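Local coordinates for protein esterase YbfF (Escherichia coli, PDB 3BF7) that is an esterase of the alpha/beta hydrolase family that probably hydrolyses ester and thioester bonds in a crevice formed with its helical cap, at residues Arg6-Asn12 against Val40-Ile46; Ile131-Ser135 against Trp171-Val175. The protein carries 1 engineered substitution. One frame throughout, in Å; residues are numbered along the deposited sequence.

Interaction 1. Residues Arg6-Asn12 against Val40-Ile46; sequences RAQTAQN and VNDHNII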
ATOM      1  N   ARG A   6      -6.053   4.338  12.119  1.00  9.31           N
ATOM      2  CA  ARG A   6      -5.315   4.843  13.264  1.00 10.62           C
ATOM      3  C   ARG A   6      -5.027   6.278  12.840  1.00  9.55           C
ATOM      4  O   ARG A   6      -4.311   6.503  11.861  1.00 10.30           O
ATOM      5  CB  ARG A   6      -4.004   4.079  13.442  1.00 13.71           C
ATOM      6  CG  ARG A   6      -3.205   4.489  14.666  1.00 19.18           C
ATOM      7  CD  ARG A   6      -3.910   4.072  15.946  1.00 22.88           C
ATOM      8  NE  ARG A   6      -4.138   2.630  15.992  1.00 27.24           N
ATOM      9  CZ  ARG A   6      -3.175   1.717  15.915  1.00 28.11           C
ATOM     10  NH1 ARG A   6      -1.908   2.091  15.788  1.00 30.93           N
ATOM     11  NH2 ARG A   6      -3.476   0.427  15.965  1.00 29.03           N
ATOM     12  N   ALA A   7      -5.605   7.239  13.554  1.00 10.77           N
ATOM     13  CA  ALA A   7      -5.420   8.648  13.230  1.00 11.55           C
ATOM     14  C   ALA A   7      -4.586   9.362  14.285  1.00 11.65           C
ATOM     15  O   ALA A   7      -4.682   9.066  15.476  1.00 12.11           O
ATOM     16  CB  ALA A   7      -6.775   9.329  13.091  1.00 13.51           C
ATOM     17  N   GLN A   8      -3.765  10.305  13.838  1.00 11.96           N
ATOM     18  CA  GLN A   8      -2.927  11.070  14.747  1.00 13.46           C
ATOM     19  C   GLN A   8      -2.866  12.516  14.275  1.00 13.48           C
ATOM     20  O   GLN A   8      -2.641  12.792  13.094  1.00 12.97           O
ATOM     21  CB  GLN A   8      -1.524  10.461  14.807  1.00 15.12           C
ATOM     22  CG  GLN A   8      -0.683  10.943  15.976  1.00 20.44           C
ATOM     23  CD  GLN A   8       0.556  10.094  16.180  1.00 21.46           C
ATOM     24  OE1 GLN A   8       1.403   9.987  15.294  1.00 23.99           O
ATOM     25  NE2 GLN A   8       0.665   9.479  17.352  1.00 24.73           N
ATOM     26  N   THR A   9      -3.086  13.437  15.205  1.00 14.55           N
ATOM     27  CA  THR A   9      -3.075  14.861  14.899  1.00 14.39           C
ATOM     28  C   THR A   9      -1.657  15.395  14.724  1.00 13.84           C
ATOM     29  O   THR A   9      -0.734  14.980  15.421  1.00 13.71           O
ATOM     30  CB  THR A   9      -3.780  15.656  16.012  1.00 16.84           C
ATOM     31  OG1 THR A   9      -5.125  15.181  16.151  1.00 18.15           O
ATOM     32  CG2 THR A   9      -3.804  17.141  15.680  1.00 17.55           C
ATOM     33  N   ALA A  10      -1.496  16.315  13.778  1.00 13.91           N
ATOM     34  CA  ALA A  10      -0.198  16.920  13.506  1.00 14.98           C
ATOM     35  C   ALA A  10       0.370  17.532  14.779  1.00 15.46           C
ATOM     36  O   ALA A  10      -0.357  18.151  15.559  1.00 15.78           O
ATOM     37  CB  ALA A  10      -0.339  17.991  12.433  1.00 14.96           C
ATOM     38  N   GLN A  11       1.669  17.358  14.987  1.00 16.62           N
ATOM     39  CA  GLN A  11       2.326  17.899  16.170  1.00 18.97           C
ATOM     40  C   GLN A  11       2.488  19.410  16.041  1.00 20.56           C
ATOM     41  O   GLN A  11       2.741  20.107  17.026  1.00 21.32           O
ATOM     42  CB  GLN A  11       3.692  17.236  16.359  1.00 20.07           C
ATOM     43  CG  GLN A  11       3.610  15.730  16.568  1.00 23.98           C
ATOM     44  CD  GLN A  11       4.973  15.076  16.685  1.00 25.90           C
ATOM     45  OE1 GLN A  11       5.078  13.861  16.850  1.00 28.43           O
ATOM     46  NE2 GLN A  11       6.027  15.881  16.598  1.00 27.98           N
ATOM     47  N   ASN A  12       2.333  19.904  14.816  1.00 21.25           N
ATOM     48  CA  ASN A  12       2.450  21.327  14.521  1.00 23.70           C
ATOM     49  C   ASN A  12       1.473  21.690  13.404  1.00 23.78           C
ATOM     50  O   ASN A  12       1.365  20.971  12.412  1.00 23.16           O
ATOM     51  CB  ASN A  12       3.876  21.657  14.070  1.00 24.87           C
ATOM     52  CG  ASN A  12       4.920  21.261  15.094  1.00 27.36           C
ATOM     53  OD1 ASN A  12       4.982  21.824  16.187  1.00 29.07           O
ATOM     54  ND2 ASN A  12       5.749  20.283  14.745  1.00 28.52           N
ATOM     55  N   VAL A  40       3.814  13.116  10.562  1.00  9.81           N
ATOM     56  CA  VAL A  40       2.914  13.616  11.600  1.00 10.31           C
ATOM     57  C   VAL A  40       3.460  14.888  12.260  1.00 11.68           C
ATOM     58  O   VAL A  40       2.756  15.558  13.015  1.00 11.60           O
ATOM     59  CB  VAL A  40       2.654  12.541  12.692  1.00 10.92           C
ATOM     60  CG1 VAL A  40       3.898  12.336  13.538  1.00 12.12           C
ATOM     61  CG2 VAL A  40       1.467  12.945  13.555  1.00 12.18           C
ATOM     62  N   ASN A  41       4.715  15.218  11.977  1.00 12.07           N
ATOM     63  CA  ASN A  41       5.313  16.423  12.541  1.00 13.76           C
ATOM     64  C   ASN A  41       4.573  17.655  12.036  1.00 14.31           C
ATOM     65  O   ASN A  41       4.446  18.654  12.752  1.00 15.76           O
ATOM     66  CB  ASN A  41       6.793  16.524  12.157  1.00 15.66           C
ATOM     67  CG  ASN A  41       7.674  15.600  12.976  1.00 18.06           C
ATOM     68  OD1 ASN A  41       7.775  15.740  14.196  1.00 21.36           O
ATOM     69  ND2 ASN A  41       8.322  14.652  12.308  1.00 19.49           N
ATOM     70  N   ASP A  42       4.066  17.576  10.807  1.00 13.70           N
ATOM     71  CA  ASP A  42       3.361  18.699  10.204  1.00 13.39           C
ATOM     72  C   ASP A  42       2.097  18.353   9.411  1.00 12.50           C
ATOM     73  O   ASP A  42       1.636  19.153   8.596  1.00 13.77           O
ATOM     74  CB  ASP A  42       4.331  19.496   9.325  1.00 14.66           C
ATOM     75  CG  ASP A  42       5.072  18.627   8.327  1.00 15.81           C
ATOM     76  OD1 ASP A  42       5.050  17.385   8.472  1.00 14.89           O
ATOM     77  OD2 ASP A  42       5.695  19.192   7.402  1.00 16.37           O
ATOM     78  N   HIS A  43       1.539  17.168   9.648  1.00 11.48           N
ATOM     79  CA  HIS A  43       0.309  16.752   8.968  1.00 10.64           C
ATOM     80  C   HIS A  43      -0.524  15.864   9.869  1.00 10.42           C
ATOM     81  O   HIS A  43       0.015  15.147  10.707  1.00 11.22           O
ATOM     82  CB  HIS A  43       0.577  15.891   7.724  1.00 10.65           C
ATOM     83  CG  HIS A  43       1.432  16.533   6.686  1.00 10.54           C
ATOM     84  ND1 HIS A  43       2.805  16.580   6.780  1.00 10.87           N
ATOM     85  CD2 HIS A  43       1.115  17.113   5.504  1.00 11.10           C
ATOM     86  CE1 HIS A  43       3.298  17.158   5.699  1.00 11.22           C
ATOM     87  NE2 HIS A  43       2.292  17.491   4.909  1.00 12.13           N
ATOM     88  N   ASN A  44      -1.840  15.906   9.689  1.00 11.16           N
ATOM     89  CA  ASN A  44      -2.693  14.985  10.419  1.00  9.95           C
ATOM     90  C   ASN A  44      -2.471  13.721   9.594  1.00  8.92           C
ATOM     91  O   ASN A  44      -2.372  13.793   8.364  1.00  9.63           O
ATOM     92  CB  ASN A  44      -4.168  15.386  10.352  1.00 11.70           C
ATOM     93  CG  ASN A  44      -4.500  16.543  11.269  1.00 14.06           C
ATOM     94  OD1 ASN A  44      -3.767  16.828  12.217  1.00 13.93           O
ATOM     95  ND2 ASN A  44      -5.619  17.204  11.003  1.00 17.33           N
ATOM     96  N   ILE A  45      -2.372  12.577  10.258  1.00  8.90           N
ATOM     97  CA  ILE A  45      -2.132  11.317   9.568  1.00  8.89           C
ATOM     98  C   ILE A  45      -3.252  10.316   9.793  1.00  8.37           C
ATOM     99  O   ILE A  45      -3.823  10.242  10.883  1.00  9.12           O
ATOM    100  CB  ILE A  45      -0.820  10.658  10.058  1.00 10.45           C
ATOM    101  CG1 ILE A  45       0.363  11.606   9.845  1.00 12.50           C
ATOM    102  CG2 ILE A  45      -0.601   9.332   9.342  1.00 13.22           C
ATOM    103  CD1 ILE A  45       0.619  11.969   8.406  1.00 13.35           C
ATOM    104  N   ILE A  46      -3.563   9.554   8.749  1.00  7.66           N
ATOM    105  CA  ILE A  46      -4.572   8.508   8.827  1.00  7.99           C
ATOM    106  C   ILE A  46      -3.963   7.254   8.205  1.00  7.63           C
ATOM    107  O   ILE A  46      -3.672   7.224   7.005  1.00  8.33           O
ATOM    108  CB  ILE A  46      -5.866   8.858   8.050  1.00  8.40           C
ATOM    109  CG1 ILE A  46      -6.503  10.135   8.609  1.00 10.64           C
ATOM    110  CG2 ILE A  46      -6.853   7.697   8.147  1.00 10.14           C
ATOM    111  CD1 ILE A  46      -5.878  11.413   8.096  1.00 13.37           C
TER
HETATM  112  O   HOH W   1       7.757  18.360  15.212  1.00 38.05           O
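Antiparallel pairing at the edge of the sheet gives way here to a loop contact held by both backbone and side-chain hydrogen bonds. Q8 and I45 form the hydrogen-bonded pair, with Q8 N to I45 O at 3.0 Å and I45 N to Q8 O at 2.9 Å; A7 and I46 are the adjacent non-hydrogen-bonded pair. Beyond the Q8/I45 pair, away from A7/I46, the carboxamide of N44 stands in for a backbone partner: its m rotamer (chi2 -20°) sets OD1 2.8 Å from A10 N. Further on, Q11 N binds V40 O (2.9 Å). V40, with the largest area covered, is approached by two glutamines. Extended Q8 (t, t) brings OE1 3.4 Å from V40 CG2, and Q11 (m, t) places OE1 3.8 Å from V40 CG1. The m rotamer of N12 lets ND2 donate to N41 O (2.9 Å) and, weakly, to water 1, which in turn donates to N41 OD1; the ND2 of N41 is bonded to D38 O. D42 and H43 point away: D42 OD1 forms a salt bridge with R249, and H43 ND1 binds L39 O, with a weak bond to D42 OD1 (2.9 Å). Strand 5-8 is an outermost, antiparallel strand of the alpha/beta hydrolase sheet. Strand 45-48 pairs on its other side, in parallel, with strand 19-22; I45 packs on A36 and L39 of helix 33-39, and H43 touches L252 of helix 241-253.

Interaction 2. Residues Ile131-Ser135 against Trp171-Val175; sequences INAVS and WRFNV
Within the helical cap of this alpha/beta hydrolase, an indole lies against one flank of a helix. Residues 131-135 form a regular alpha-helical turn near the end of helix 125-136. Residues 171-175 form an irregular connection: W171 is extended (phi/psi -84/134), R172 bends back (-70/-33), F173 is extended again (-83/156), and N174 (-86/86) centres an inverse gamma turn and occupies the N-cap position of helix 175-180. The nearest CA atoms, S135 and W171, are 8.1 Å apart, so side chains fill the gap. W171 (chi1 -67°, chi2 109°) points at the helix and has the most surface covered; I131 (chi1 -72°, chi2 170°) follows closely. I131 CG2 sits over one face of the indole, 3.6 Å from the centroid of the five-membered ring and 21° off its normal, a CH-pi contact. V134 meets the ring edge, CB to W171 CZ2 3.8 Å. I131 also reaches F173 (CD1 to CZ 3.7 Å) and V175 (CG2 to CG2 3.7 Å). Outside the pair, M149 of helix 142-149 and F166 also touch W171, and F26 meets the F173 ring edge-to-face. The carbonyl of I131 already accepts S135 N (3.1 Å) within the helix; W171 NE1 donates to the same I131 O at 3.2 Å, angle 138°.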
ATOM      1  N   ILE A 131       1.943 -19.384   4.167  1.00  8.50           N
ATOM      2  CA  ILE A 131       0.835 -18.959   5.014  1.00  9.27           C
ATOM      3  C   ILE A 131      -0.054 -20.153   5.357  1.00 10.68           C
ATOM      4  O   ILE A 131      -0.426 -20.355   6.517  1.00 10.75           O
ATOM      5  CB  ILE A 131       0.007 -17.865   4.294  1.00  9.39           C
ATOM      6  CG1 ILE A 131       0.808 -16.560   4.268  1.00 10.03           C
ATOM      7  CG2 ILE A 131      -1.342 -17.670   4.975  1.00 10.30           C
ATOM      8  CD1 ILE A 131       0.217 -15.487   3.383  1.00 10.81           C
ATOM      9  N   ASN A 132      -0.377 -20.958   4.351  1.00 11.01           N
ATOM     10  CA  ASN A 132      -1.226 -22.122   4.565  1.00 12.23           C
ATOM     11  C   ASN A 132      -0.540 -23.180   5.423  1.00 11.68           C
ATOM     12  O   ASN A 132      -1.188 -23.840   6.239  1.00 12.95           O
ATOM     13  CB  ASN A 132      -1.648 -22.725   3.222  1.00 15.29           C
ATOM     14  CG  ASN A 132      -2.579 -23.913   3.383  1.00 17.85           C
ATOM     15  OD1 ASN A 132      -2.134 -25.048   3.560  1.00 22.79           O
ATOM     16  ND2 ASN A 132      -3.881 -23.653   3.335  1.00 20.71           N
ATOM     17  N   ALA A 133       0.768 -23.337   5.250  1.00 11.99           N
ATOM     18  CA  ALA A 133       1.520 -24.316   6.027  1.00 12.87           C
ATOM     19  C   ALA A 133       1.473 -23.937   7.505  1.00 13.26           C
ATOM     20  O   ALA A 133       1.347 -24.801   8.375  1.00 13.66           O
ATOM     21  CB  ALA A 133       2.963 -24.380   5.542  1.00 13.87           C
ATOM     22  N   VAL A 134       1.580 -22.643   7.790  1.00 12.14           N
ATOM     23  CA  VAL A 134       1.529 -22.178   9.170  1.00 12.54           C
ATOM     24  C   VAL A 134       0.157 -22.487   9.765  1.00 13.08           C
ATOM     25  O   VAL A 134       0.058 -22.987  10.887  1.00 13.97           O
ATOM     26  CB  VAL A 134       1.790 -20.654   9.262  1.00 10.49           C
ATOM     27  CG1 VAL A 134       1.433 -20.145  10.654  1.00 11.58           C
ATOM     28  CG2 VAL A 134       3.249 -20.358   8.957  1.00 11.36           C
ATOM     29  N   SER A 135      -0.895 -22.200   9.006  1.00 13.50           N
ATOM     30  CA  SER A 135      -2.262 -22.442   9.461  1.00 16.26           C
ATOM     31  C   SER A 135      -2.538 -23.920   9.718  1.00 18.53           C
ATOM     32  O   SER A 135      -3.249 -24.269  10.659  1.00 19.22           O
ATOM     33  CB  SER A 135      -3.264 -21.916   8.431  1.00 16.09           C
ATOM     34  OG  SER A 135      -3.158 -20.511   8.291  1.00 14.24           O
ATOM     35  N   TRP A 171      -4.065 -15.481  11.104  1.00 11.47           N
ATOM     36  CA  TRP A 171      -3.649 -14.451  10.163  1.00  9.87           C
ATOM     37  C   TRP A 171      -4.682 -13.336  10.180  1.00  8.65           C
ATOM     38  O   TRP A 171      -5.884 -13.595  10.132  1.00  8.93           O
ATOM     39  CB  TRP A 171      -3.538 -15.019   8.746  1.00  9.84           C
ATOM     40  CG  TRP A 171      -2.431 -16.005   8.591  1.00  9.19           C
ATOM     41  CD1 TRP A 171      -2.549 -17.355   8.427  1.00 10.45           C
ATOM     42  CD2 TRP A 171      -1.031 -15.720   8.608  1.00  9.06           C
ATOM     43  NE1 TRP A 171      -1.304 -17.930   8.342  1.00 10.12           N
ATOM     44  CE2 TRP A 171      -0.353 -16.949   8.450  1.00  8.86           C
ATOM     45  CE3 TRP A 171      -0.280 -14.545   8.743  1.00  9.34           C
ATOM     46  CZ2 TRP A 171       1.042 -17.037   8.421  1.00 10.43           C
ATOM     47  CZ3 TRP A 171       1.108 -14.631   8.714  1.00  9.90           C
ATOM     48  CH2 TRP A 171       1.753 -15.870   8.554  1.00  9.51           C
ATOM     49  N   ARG A 172      -4.214 -12.095  10.253  1.00  8.03           N
ATOM     50  CA  ARG A 172      -5.108 -10.944  10.267  1.00  8.24           C
ATOM     51  C   ARG A 172      -5.771 -10.752   8.907  1.00  7.85           C
ATOM     52  O   ARG A 172      -6.916 -10.302   8.828  1.00  9.11           O
ATOM     53  CB  ARG A 172      -4.337  -9.679  10.667  1.00  8.96           C
ATOM     54  CG  ARG A 172      -4.085  -9.546  12.173  1.00  9.00           C
ATOM     55  CD  ARG A 172      -5.381  -9.201  12.895  1.00  8.86           C
ATOM     56  NE  ARG A 172      -5.341  -9.395  14.345  1.00 10.50           N
ATOM     57  CZ  ARG A 172      -4.956  -8.479  15.230  1.00 11.60           C
ATOM     58  NH1 ARG A 172      -4.560  -7.278  14.832  1.00 11.49           N
ATOM     59  NH2 ARG A 172      -5.004  -8.757  16.526  1.00 14.12           N
ATOM     60  N   PHE A 173      -5.055 -11.088   7.836  1.00  7.23           N
ATOM     61  CA  PHE A 173      -5.632 -10.940   6.507  1.00  7.71           C
ATOM     62  C   PHE A 173      -6.506 -12.136   6.127  1.00  7.61           C
ATOM     63  O   PHE A 173      -6.358 -13.236   6.665  1.00  8.36           O
ATOM     64  CB  PHE A 173      -4.544 -10.660   5.449  1.00  8.32           C
ATOM     65  CG  PHE A 173      -3.285 -11.470   5.609  1.00  7.34           C
ATOM     66  CD1 PHE A 173      -3.295 -12.849   5.441  1.00  8.14           C
ATOM     67  CD2 PHE A 173      -2.076 -10.840   5.896  1.00  7.38           C
ATOM     68  CE1 PHE A 173      -2.116 -13.589   5.548  1.00  8.60           C
ATOM     69  CE2 PHE A 173      -0.896 -11.571   6.003  1.00  7.69           C
ATOM     70  CZ  PHE A 173      -0.918 -12.947   5.830  1.00  7.79           C
ATOM     71  N   ASN A 174      -7.434 -11.891   5.207  1.00  7.53           N
ATOM     72  CA  ASN A 174      -8.410 -12.880   4.741  1.00  8.08           C
ATOM     73  C   ASN A 174      -7.818 -13.726   3.619  1.00  7.55           C
ATOM     74  O   ASN A 174      -8.021 -13.438   2.438  1.00  8.08           O
ATOM     75  CB  ASN A 174      -9.648 -12.129   4.248  1.00  8.41           C
ATOM     76  CG  ASN A 174     -10.841 -13.030   4.040  1.00  9.08           C
ATOM     77  OD1 ASN A 174     -10.726 -14.253   4.057  1.00 10.54           O
ATOM     78  ND2 ASN A 174     -12.001 -12.422   3.832  1.00  9.02           N
ATOM     79  N   VAL A 175      -7.114 -14.788   3.990  1.00  8.64           N
ATOM     80  CA  VAL A 175      -6.437 -15.630   3.014  1.00  8.28           C
ATOM     81  C   VAL A 175      -7.276 -16.185   1.860  1.00  8.61           C
ATOM     82  O   VAL A 175      -6.891 -16.042   0.701  1.00  8.20           O
ATOM     83  CB  VAL A 175      -5.684 -16.786   3.717  1.00  9.08           C
ATOM     84  CG1 VAL A 175      -4.888 -17.588   2.695  1.00 11.71           C
ATOM     85  CG2 VAL A 175      -4.752 -16.217   4.782  1.00  9.65           C
TER

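Overall arrangement
From the N terminus, the chain enters through edge strand 5-8, and interaction 1 closes the first loop: the 27 residues between its segments include strand 19-22 and helix 33-39, and strand 45-48 ends up between 5-8 and 19-22. The chain then builds strands 83-88 and 106-112 of the same sheet before leaving for the helical cap. There interaction 2 closes a second loop of 35 residues, holding helices 142-149 and 156-163 and most of the hairpin 166-167/170-171, whose last residue, W171, is part of the contact, before the chain returns to the sheet at 198-201. The two loops follow in series, neither nesting nor crossing. With centres 32 Å apart, one joins parts of the core and the other parts of the cap.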